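Local coordinates for dermonecrotic toxin (Pasteurella multocida, PDB 2EBF), which acts as a potent mitogen and osteolytic toxin that induces bone resorption and is associated with severe progressive atrophic rhinitis in pigs, at residues A[139-144]-A[150-155]; A[132-137]-A[154-159]. All coordinates share one frame; numbering follows the deposited sequence.

Contact 1. Residues A[139-144]-A[150-155]; sequences KQILQI and GAARFL. With GLC (alpha-D-glucopyranose), chain C; GLC (alpha-D-glucopyranose), chain B.
Ile141 and Ala152 bring the two backbones together, their CA atoms 5.9 Å apart, where helix 135-143 passes the first turn of helix 151-164. The two form an antiparallel helical hairpin in the C-terminal region of the toxin, turned by a short loop; Gly150, N-cap of the second helix, can adopt a positive phi (109°) because it has no CB to run into the preceding carbonyl O. No hydrogen bond crosses between the segments, and the buried joint is wholly apolar. Ile141 straddles one turn of the partner helix. Its CG2, anti to the backbone N, reaches CB of Ala152 at 3.7 Å, while the other branch runs beside the N (chi1 -68°) and carries CD1 to CB of Leu155, also at 3.7 Å; the two side chains run alongside in opposite senses. A different side of the first helix meets two glucose units joined C1 to C1 through one oxygen, as in trehalose. Lys139, Leu142 and Gln143 belong to this glycan pocket with Asp103, Lys138 and Lys147, whose NZ is hydrogen-bonded to the sugar. Lys139 NZ donates to Gln143 OE1 at 2.6 Å and makes a salt bridge to Glu556. At the turn, the Ile144 side chain lies slantwise over Leu155, and methyls Ile144 CD1 and Leu155 CD1 press together at 3.4 Å, closer than two methyl groups normally come.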
ATOM      1  N   LYS A 139       5.394  20.108   2.740  1.00 28.13           N
ATOM      2  CA  LYS A 139       4.500  20.854   1.863  1.00 28.32           C
ATOM      3  C   LYS A 139       3.537  19.915   1.135  1.00 27.69           C
ATOM      4  O   LYS A 139       2.345  20.206   1.038  1.00 27.23           O
ATOM      5  CB  LYS A 139       5.279  21.712   0.855  1.00 29.06           C
ATOM      6  CG  LYS A 139       4.398  22.746   0.131  1.00 29.57           C
ATOM      7  CD  LYS A 139       5.217  23.692  -0.737  1.00 30.11           C
ATOM      8  CE  LYS A 139       4.402  24.921  -1.157  1.00 31.39           C
ATOM      9  NZ  LYS A 139       3.450  24.620  -2.250  1.00 31.13           N
ATOM     10  N   GLN A 140       4.052  18.795   0.631  1.00 26.70           N
ATOM     11  CA  GLN A 140       3.246  17.907  -0.197  1.00 26.71           C
ATOM     12  C   GLN A 140       2.158  17.267   0.668  1.00 26.90           C
ATOM     13  O   GLN A 140       0.973  17.244   0.299  1.00 27.15           O
ATOM     14  CB  GLN A 140       4.126  16.837  -0.853  1.00 26.92           C
ATOM     15  CG  GLN A 140       4.929  17.346  -2.068  1.00 26.82           C
ATOM     16  CD  GLN A 140       4.075  18.213  -2.981  1.00 27.28           C
ATOM     17  OE1 GLN A 140       4.333  19.405  -3.155  1.00 30.32           O
ATOM     18  NE2 GLN A 140       3.034  17.625  -3.536  1.00 26.29           N
ATOM     19  N   ILE A 141       2.572  16.799   1.834  1.00 26.22           N
ATOM     20  CA  ILE A 141       1.684  16.069   2.739  1.00 26.91           C
ATOM     21  C   ILE A 141       0.626  16.965   3.394  1.00 27.26           C
ATOM     22  O   ILE A 141      -0.562  16.619   3.411  1.00 28.65           O
ATOM     23  CB  ILE A 141       2.480  15.315   3.806  1.00 26.73           C
ATOM     24  CG1 ILE A 141       3.279  14.167   3.166  1.00 26.89           C
ATOM     25  CG2 ILE A 141       1.523  14.776   4.888  1.00 26.31           C
ATOM     26  CD1 ILE A 141       4.127  13.376   4.175  1.00 27.24           C
ATOM     27  N   LEU A 142       1.050  18.106   3.930  1.00 27.05           N
ATOM     28  CA  LEU A 142       0.117  19.043   4.561  1.00 27.83           C
ATOM     29  C   LEU A 142      -0.781  19.851   3.601  1.00 28.10           C
ATOM     30  O   LEU A 142      -1.699  20.546   4.047  1.00 28.54           O
ATOM     31  CB  LEU A 142       0.850  19.959   5.552  1.00 27.56           C
ATOM     32  CG  LEU A 142       1.521  19.287   6.760  1.00 28.76           C
ATOM     33  CD1 LEU A 142       2.097  20.344   7.707  1.00 28.39           C
ATOM     34  CD2 LEU A 142       0.561  18.373   7.505  1.00 29.33           C
ATOM     35  N   GLN A 143      -0.538  19.758   2.298  1.00 28.76           N
ATOM     36  CA  GLN A 143      -1.452  20.345   1.310  1.00 29.36           C
ATOM     37  C   GLN A 143      -2.696  19.460   1.094  1.00 29.14           C
ATOM     38  O   GLN A 143      -3.740  19.951   0.643  1.00 29.01           O
ATOM     39  CB  GLN A 143      -0.734  20.650  -0.017  1.00 29.65           C
ATOM     40  CG  GLN A 143       0.020  21.989   0.021  1.00 29.44           C
ATOM     41  CD  GLN A 143       0.847  22.320  -1.217  1.00 31.18           C
ATOM     42  OE1 GLN A 143       1.244  23.477  -1.385  1.00 31.67           O
ATOM     43  NE2 GLN A 143       1.121  21.325  -2.078  1.00 31.30           N
ATOM     44  N   ILE A 144      -2.589  18.167   1.405  1.00 28.63           N
ATOM     45  CA  ILE A 144      -3.747  17.266   1.326  1.00 29.28           C
ATOM     46  C   ILE A 144      -4.800  17.689   2.372  1.00 28.73           C
ATOM     47  O   ILE A 144      -4.479  17.806   3.549  1.00 28.87           O
ATOM     48  CB  ILE A 144      -3.347  15.772   1.536  1.00 29.03           C
ATOM     49  CG1 ILE A 144      -2.226  15.378   0.567  1.00 30.19           C
ATOM     50  CG2 ILE A 144      -4.567  14.841   1.362  1.00 29.55           C
ATOM     51  CD1 ILE A 144      -1.524  14.067   0.914  1.00 30.30           C
ATOM     52  N   GLY A 150      -6.142  10.344   8.215  1.00 26.00           N
ATOM     53  CA  GLY A 150      -5.299   9.158   8.109  1.00 25.56           C
ATOM     54  C   GLY A 150      -4.278   9.245   6.997  1.00 25.46           C
ATOM     55  O   GLY A 150      -3.250   8.570   7.044  1.00 25.97           O
ATOM     56  N   ALA A 151      -4.544  10.067   5.988  1.00 25.12           N
ATOM     57  CA  ALA A 151      -3.594  10.222   4.868  1.00 24.72           C
ATOM     58  C   ALA A 151      -2.233  10.757   5.328  1.00 24.73           C
ATOM     59  O   ALA A 151      -1.191  10.142   5.070  1.00 24.04           O
ATOM     60  CB  ALA A 151      -4.192  11.106   3.774  1.00 24.49           C
ATOM     61  N   ALA A 152      -2.236  11.896   6.019  1.00 24.69           N
ATOM     62  CA  ALA A 152      -0.983  12.471   6.518  1.00 24.89           C
ATOM     63  C   ALA A 152      -0.233  11.515   7.444  1.00 25.23           C
ATOM     64  O   ALA A 152       0.991  11.389   7.368  1.00 25.96           O
ATOM     65  CB  ALA A 152      -1.235  13.805   7.212  1.00 24.89           C
ATOM     66  N   ARG A 153      -0.967  10.850   8.332  1.00 24.65           N
ATOM     67  CA  ARG A 153      -0.364   9.882   9.235  1.00 24.69           C
ATOM     68  C   ARG A 153       0.346   8.768   8.472  1.00 24.91           C
ATOM     69  O   ARG A 153       1.484   8.423   8.778  1.00 24.99           O
ATOM     70  CB  ARG A 153      -1.436   9.272  10.130  1.00 23.99           C
ATOM     71  CG  ARG A 153      -0.880   8.262  11.126  1.00 24.90           C
ATOM     72  CD  ARG A 153      -2.004   7.606  11.929  1.00 26.34           C
ATOM     73  NE  ARG A 153      -1.442   6.646  12.883  1.00 28.15           N
ATOM     74  CZ  ARG A 153      -2.166   5.829  13.645  1.00 29.08           C
ATOM     75  NH1 ARG A 153      -3.487   5.843  13.568  1.00 28.61           N
ATOM     76  NH2 ARG A 153      -1.566   4.989  14.476  1.00 28.30           N
ATOM     77  N   PHE A 154      -0.343   8.208   7.480  1.00 24.58           N
ATOM     78  CA  PHE A 154       0.194   7.130   6.671  1.00 25.04           C
ATOM     79  C   PHE A 154       1.404   7.614   5.876  1.00 24.82           C
ATOM     80  O   PHE A 154       2.436   6.947   5.822  1.00 25.17           O
ATOM     81  CB  PHE A 154      -0.881   6.609   5.707  1.00 24.97           C
ATOM     82  CG  PHE A 154      -0.361   5.625   4.700  1.00 26.42           C
ATOM     83  CD1 PHE A 154      -0.438   4.258   4.941  1.00 28.14           C
ATOM     84  CD2 PHE A 154       0.230   6.066   3.515  1.00 27.23           C
ATOM     85  CE1 PHE A 154       0.056   3.346   4.014  1.00 29.26           C
ATOM     86  CE2 PHE A 154       0.729   5.158   2.581  1.00 28.14           C
ATOM     87  CZ  PHE A 154       0.645   3.807   2.829  1.00 27.04           C
ATOM     88  N   LEU A 155       1.268   8.785   5.269  1.00 24.11           N
ATOM     89  CA  LEU A 155       2.338   9.298   4.430  1.00 24.47           C
ATOM     90  C   LEU A 155       3.589   9.654   5.224  1.00 24.79           C
ATOM     91  O   LEU A 155       4.689   9.372   4.764  1.00 25.14           O
ATOM     92  CB  LEU A 155       1.857  10.466   3.575  1.00 23.90           C
ATOM     93  CG  LEU A 155       0.835  10.090   2.494  1.00 23.86           C
ATOM     94  CD1 LEU A 155       0.150  11.345   1.998  1.00 24.09           C
ATOM     95  CD2 LEU A 155       1.451   9.282   1.325  1.00 25.03           C
TER
HETATM   96  C1  GLC C   1      -0.909  24.802   5.059  1.00 45.13           C
HETATM   97  C2  GLC C   1      -0.282  26.180   5.271  1.00 45.20           C
HETATM   98  C3  GLC C   1       0.530  26.605   4.046  1.00 45.01           C
HETATM   99  C4  GLC C   1       1.534  25.522   3.626  1.00 44.40           C
HETATM  100  C5  GLC C   1       0.878  24.133   3.540  1.00 44.05           C
HETATM  101  C6  GLC C   1       1.918  23.027   3.394  1.00 42.39           C
HETATM  102  O2  GLC C   1      -1.330  27.129   5.490  1.00 45.59           O
HETATM  103  O3  GLC C   1       1.215  27.835   4.320  1.00 44.80           O
HETATM  104  O4  GLC C   1       2.122  25.870   2.364  1.00 44.18           O
HETATM  105  O5  GLC C   1       0.100  23.842   4.714  1.00 44.70           O
HETATM  106  O6  GLC C   1       2.721  22.976   4.585  1.00 41.66           O
HETATM  107  C1  GLC B   2      -2.843  23.844   3.955  1.00 45.24           C
HETATM  108  C2  GLC B   2      -3.596  23.972   2.632  1.00 45.23           C
HETATM  109  C3  GLC B   2      -4.386  25.287   2.622  1.00 45.51           C
HETATM  110  C4  GLC B   2      -5.326  25.366   3.823  1.00 45.92           C
HETATM  111  C5  GLC B   2      -4.570  25.104   5.132  1.00 45.05           C
HETATM  112  C6  GLC B   2      -5.538  24.928   6.295  1.00 45.05           C
HETATM  113  O1  GLC B   2      -1.891  24.909   4.025  1.00 44.52           O
HETATM  114  O2  GLC B   2      -2.668  23.923   1.540  1.00 44.04           O
HETATM  115  O3  GLC B   2      -5.145  25.446   1.422  1.00 45.77           O
HETATM  116  O4  GLC B   2      -5.951  26.663   3.855  1.00 46.56           O
HETATM  117  O5  GLC B   2      -3.777  23.909   5.049  1.00 44.92           O
HETATM  118  O6  GLC B   2      -6.353  23.778   6.039  1.00 44.25           O

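Contact 2. Residues A[132-137]-A[154-159]; sequences PEMEAL and FLLRTA
Phe154 O is gripped twice from its own helix: Thr158 N donates to it at 2.9 Å, and Thr158 OG1 donates to the same Phe154 O at 2.8 Å. The two donors arrive from opposite faces of the carbonyl plane, the hydroxyl 38° out of it. Held this way, the threonine oxygen also lies over one face of the Phe154 ring, nearer the ring's margin than its centre. The contact with 132-137 is made by other side chains of this helix and is purely apolar, joining the start of the first helix of an antiparallel helical hairpin to the body of the second. Leu137 sends its isobutyl group out with CG anti to the backbone N (chi1 180°), so that both methyls bear on one methyl group: CD2 stands 3.5 Å and CD1 3.8 Å from Ala159 CB. Leu137 CD2 also approaches Leu156 CD1, more loosely, at 4.3 Å. The side chain of Met134, the N-cap of helix 135-143, lies roughly perpendicular to that of Leu156; a bend at its last torsion (chi3 51°) turns the methyl CE onto Leu156 CD1, 3.7 Å away. Beyond this joint, helix 171-180 is met by Leu137 and Thr158 at Thr171. Helix 88-108 is touched by Leu156 through Gln92 and His96, and Arg157 forms a salt bridge with its Asp89, while helix 312-333 borders Phe154.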
ATOM      1  N   PRO A 132      13.632  20.153   9.852  1.00 29.15           N
ATOM      2  CA  PRO A 132      14.030  21.165   8.856  1.00 30.09           C
ATOM      3  C   PRO A 132      14.366  20.633   7.461  1.00 30.41           C
ATOM      4  O   PRO A 132      14.125  21.326   6.466  1.00 31.49           O
ATOM      5  CB  PRO A 132      15.268  21.809   9.492  1.00 29.42           C
ATOM      6  CG  PRO A 132      15.044  21.642  10.960  1.00 30.79           C
ATOM      7  CD  PRO A 132      14.425  20.279  11.091  1.00 29.73           C
ATOM      8  N   GLU A 133      14.946  19.437   7.376  1.00 31.00           N
ATOM      9  CA  GLU A 133      15.336  18.879   6.077  1.00 31.01           C
ATOM     10  C   GLU A 133      14.182  18.197   5.326  1.00 31.51           C
ATOM     11  O   GLU A 133      14.391  17.620   4.248  1.00 30.74           O
ATOM     12  CB  GLU A 133      16.503  17.912   6.244  1.00 31.40           C
ATOM     13  CG  GLU A 133      16.140  16.581   6.904  1.00 31.19           C
ATOM     14  CD  GLU A 133      16.169  16.609   8.427  1.00 32.55           C
ATOM     15  OE1 GLU A 133      16.329  17.689   9.052  1.00 31.30           O
ATOM     16  OE2 GLU A 133      16.035  15.512   9.006  1.00 33.21           O
ATOM     17  N   MET A 134      12.982  18.256   5.916  1.00 31.25           N
ATOM     18  CA  MET A 134      11.774  17.659   5.337  1.00 31.54           C
ATOM     19  C   MET A 134      10.791  18.693   4.762  1.00 31.16           C
ATOM     20  O   MET A 134       9.595  18.411   4.644  1.00 30.65           O
ATOM     21  CB  MET A 134      11.075  16.793   6.397  1.00 30.97           C
ATOM     22  CG  MET A 134      11.940  15.654   6.955  1.00 30.84           C
ATOM     23  SD  MET A 134      11.322  14.860   8.474  1.00 33.22           S
ATOM     24  CE  MET A 134       9.679  14.525   7.985  1.00 32.45           C
ATOM     25  N   GLU A 135      11.284  19.870   4.381  1.00 31.51           N
ATOM     26  CA  GLU A 135      10.410  20.936   3.857  1.00 31.91           C
ATOM     27  C   GLU A 135       9.532  20.520   2.674  1.00 31.30           C
ATOM     28  O   GLU A 135       8.336  20.822   2.646  1.00 31.50           O
ATOM     29  CB  GLU A 135      11.202  22.203   3.487  1.00 32.62           C
ATOM     30  CG  GLU A 135      11.461  23.152   4.658  1.00 36.34           C
ATOM     31  CD  GLU A 135      10.179  23.743   5.234  1.00 39.79           C
ATOM     32  OE1 GLU A 135       9.457  24.459   4.506  1.00 41.96           O
ATOM     33  OE2 GLU A 135       9.898  23.493   6.416  1.00 39.30           O
ATOM     34  N   ALA A 136      10.121  19.850   1.690  1.00 30.79           N
ATOM     35  CA  ALA A 136       9.382  19.509   0.477  1.00 30.46           C
ATOM     36  C   ALA A 136       8.333  18.452   0.795  1.00 29.99           C
ATOM     37  O   ALA A 136       7.226  18.492   0.266  1.00 30.06           O
ATOM     38  CB  ALA A 136      10.330  19.035  -0.617  1.00 30.90           C
ATOM     39  N   LEU A 137       8.693  17.513   1.667  1.00 29.79           N
ATOM     40  CA  LEU A 137       7.766  16.481   2.139  1.00 29.41           C
ATOM     41  C   LEU A 137       6.595  17.079   2.902  1.00 28.83           C
ATOM     42  O   LEU A 137       5.439  16.741   2.650  1.00 29.00           O
ATOM     43  CB  LEU A 137       8.505  15.499   3.032  1.00 29.96           C
ATOM     44  CG  LEU A 137       7.689  14.347   3.626  1.00 31.22           C
ATOM     45  CD1 LEU A 137       7.350  13.322   2.547  1.00 30.25           C
ATOM     46  CD2 LEU A 137       8.511  13.712   4.713  1.00 31.42           C
ATOM     47  N   PHE A 154      -0.343   8.208   7.480  1.00 24.58           N
ATOM     48  CA  PHE A 154       0.194   7.130   6.671  1.00 25.04           C
ATOM     49  C   PHE A 154       1.404   7.614   5.876  1.00 24.82           C
ATOM     50  O   PHE A 154       2.436   6.947   5.822  1.00 25.17           O
ATOM     51  CB  PHE A 154      -0.881   6.609   5.707  1.00 24.97           C
ATOM     52  CG  PHE A 154      -0.361   5.625   4.700  1.00 26.42           C
ATOM     53  CD1 PHE A 154      -0.438   4.258   4.941  1.00 28.14           C
ATOM     54  CD2 PHE A 154       0.230   6.066   3.515  1.00 27.23           C
ATOM     55  CE1 PHE A 154       0.056   3.346   4.014  1.00 29.26           C
ATOM     56  CE2 PHE A 154       0.729   5.158   2.581  1.00 28.14           C
ATOM     57  CZ  PHE A 154       0.645   3.807   2.829  1.00 27.04           C
ATOM     58  N   LEU A 155       1.268   8.785   5.269  1.00 24.11           N
ATOM     59  CA  LEU A 155       2.338   9.298   4.430  1.00 24.47           C
ATOM     60  C   LEU A 155       3.589   9.654   5.224  1.00 24.79           C
ATOM     61  O   LEU A 155       4.689   9.372   4.764  1.00 25.14           O
ATOM     62  CB  LEU A 155       1.857  10.466   3.575  1.00 23.90           C
ATOM     63  CG  LEU A 155       0.835  10.090   2.494  1.00 23.86           C
ATOM     64  CD1 LEU A 155       0.150  11.345   1.998  1.00 24.09           C
ATOM     65  CD2 LEU A 155       1.451   9.282   1.325  1.00 25.03           C
ATOM     66  N   LEU A 156       3.435  10.257   6.401  1.00 24.84           N
ATOM     67  CA  LEU A 156       4.619  10.571   7.229  1.00 25.36           C
ATOM     68  C   LEU A 156       5.281   9.299   7.767  1.00 25.63           C
ATOM     69  O   LEU A 156       6.498   9.210   7.832  1.00 26.03           O
ATOM     70  CB  LEU A 156       4.293  11.542   8.372  1.00 24.66           C
ATOM     71  CG  LEU A 156       5.493  11.954   9.236  1.00 24.42           C
ATOM     72  CD1 LEU A 156       6.536  12.714   8.404  1.00 23.10           C
ATOM     73  CD2 LEU A 156       5.008  12.830  10.346  1.00 23.73           C
ATOM     74  N   ARG A 157       4.471   8.314   8.138  1.00 26.37           N
ATOM     75  CA  ARG A 157       4.976   7.023   8.563  1.00 26.55           C
ATOM     76  C   ARG A 157       5.820   6.394   7.478  1.00 26.63           C
ATOM     77  O   ARG A 157       6.934   5.943   7.742  1.00 26.92           O
ATOM     78  CB  ARG A 157       3.810   6.092   8.926  1.00 26.50           C
ATOM     79  CG  ARG A 157       4.200   4.647   9.112  1.00 26.53           C
ATOM     80  CD  ARG A 157       2.975   3.751   8.962  1.00 29.19           C
ATOM     81  NE  ARG A 157       1.916   4.131   9.888  1.00 28.76           N
ATOM     82  CZ  ARG A 157       0.615   3.952   9.669  1.00 31.01           C
ATOM     83  NH1 ARG A 157       0.189   3.400   8.537  1.00 30.83           N
ATOM     84  NH2 ARG A 157      -0.264   4.338  10.582  1.00 30.63           N
ATOM     85  N   THR A 158       5.297   6.395   6.253  1.00 27.27           N
ATOM     86  CA  THR A 158       5.980   5.831   5.091  1.00 27.45           C
ATOM     87  C   THR A 158       7.284   6.593   4.795  1.00 27.74           C
ATOM     88  O   THR A 158       8.340   5.985   4.532  1.00 27.04           O
ATOM     89  CB  THR A 158       5.029   5.828   3.853  1.00 27.90           C
ATOM     90  OG1 THR A 158       3.804   5.151   4.188  1.00 28.01           O
ATOM     91  CG2 THR A 158       5.678   5.156   2.637  1.00 28.01           C
ATOM     92  N   ALA A 159       7.202   7.923   4.843  1.00 27.20           N
ATOM     93  CA  ALA A 159       8.356   8.782   4.576  1.00 27.06           C
ATOM     94  C   ALA A 159       9.484   8.502   5.572  1.00 27.22           C
ATOM     95  O   ALA A 159      10.637   8.386   5.178  1.00 27.31           O
ATOM     96  CB  ALA A 159       7.959  10.251   4.642  1.00 26.50           C
TER

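Contacts 1 and 2 are neighbouring levels of one antiparallel hairpin, helix 135-143 against helix 151-164, with centres 8 Å apart. Along the chain the order is 132-137, 139-144, 150-155, 154-159, so contact 1 lies at the turn end and contact 2 toward the open end, and the last two segments overlap at Phe154 and Leu155. Between the levels the packing is continuous: Ile141 CD1 lies 3.9 Å from Leu156 N. Helices 88-108, 171-180 and 312-333 border both contacts, placing the hairpin inside a helical cluster of the toxin's C-terminal region. One side of the first helix thus packs on the second, while another, at its turn end, carries glycan-pocket residues; a bound glucose lies about 10 Å from the Leu137 side chain.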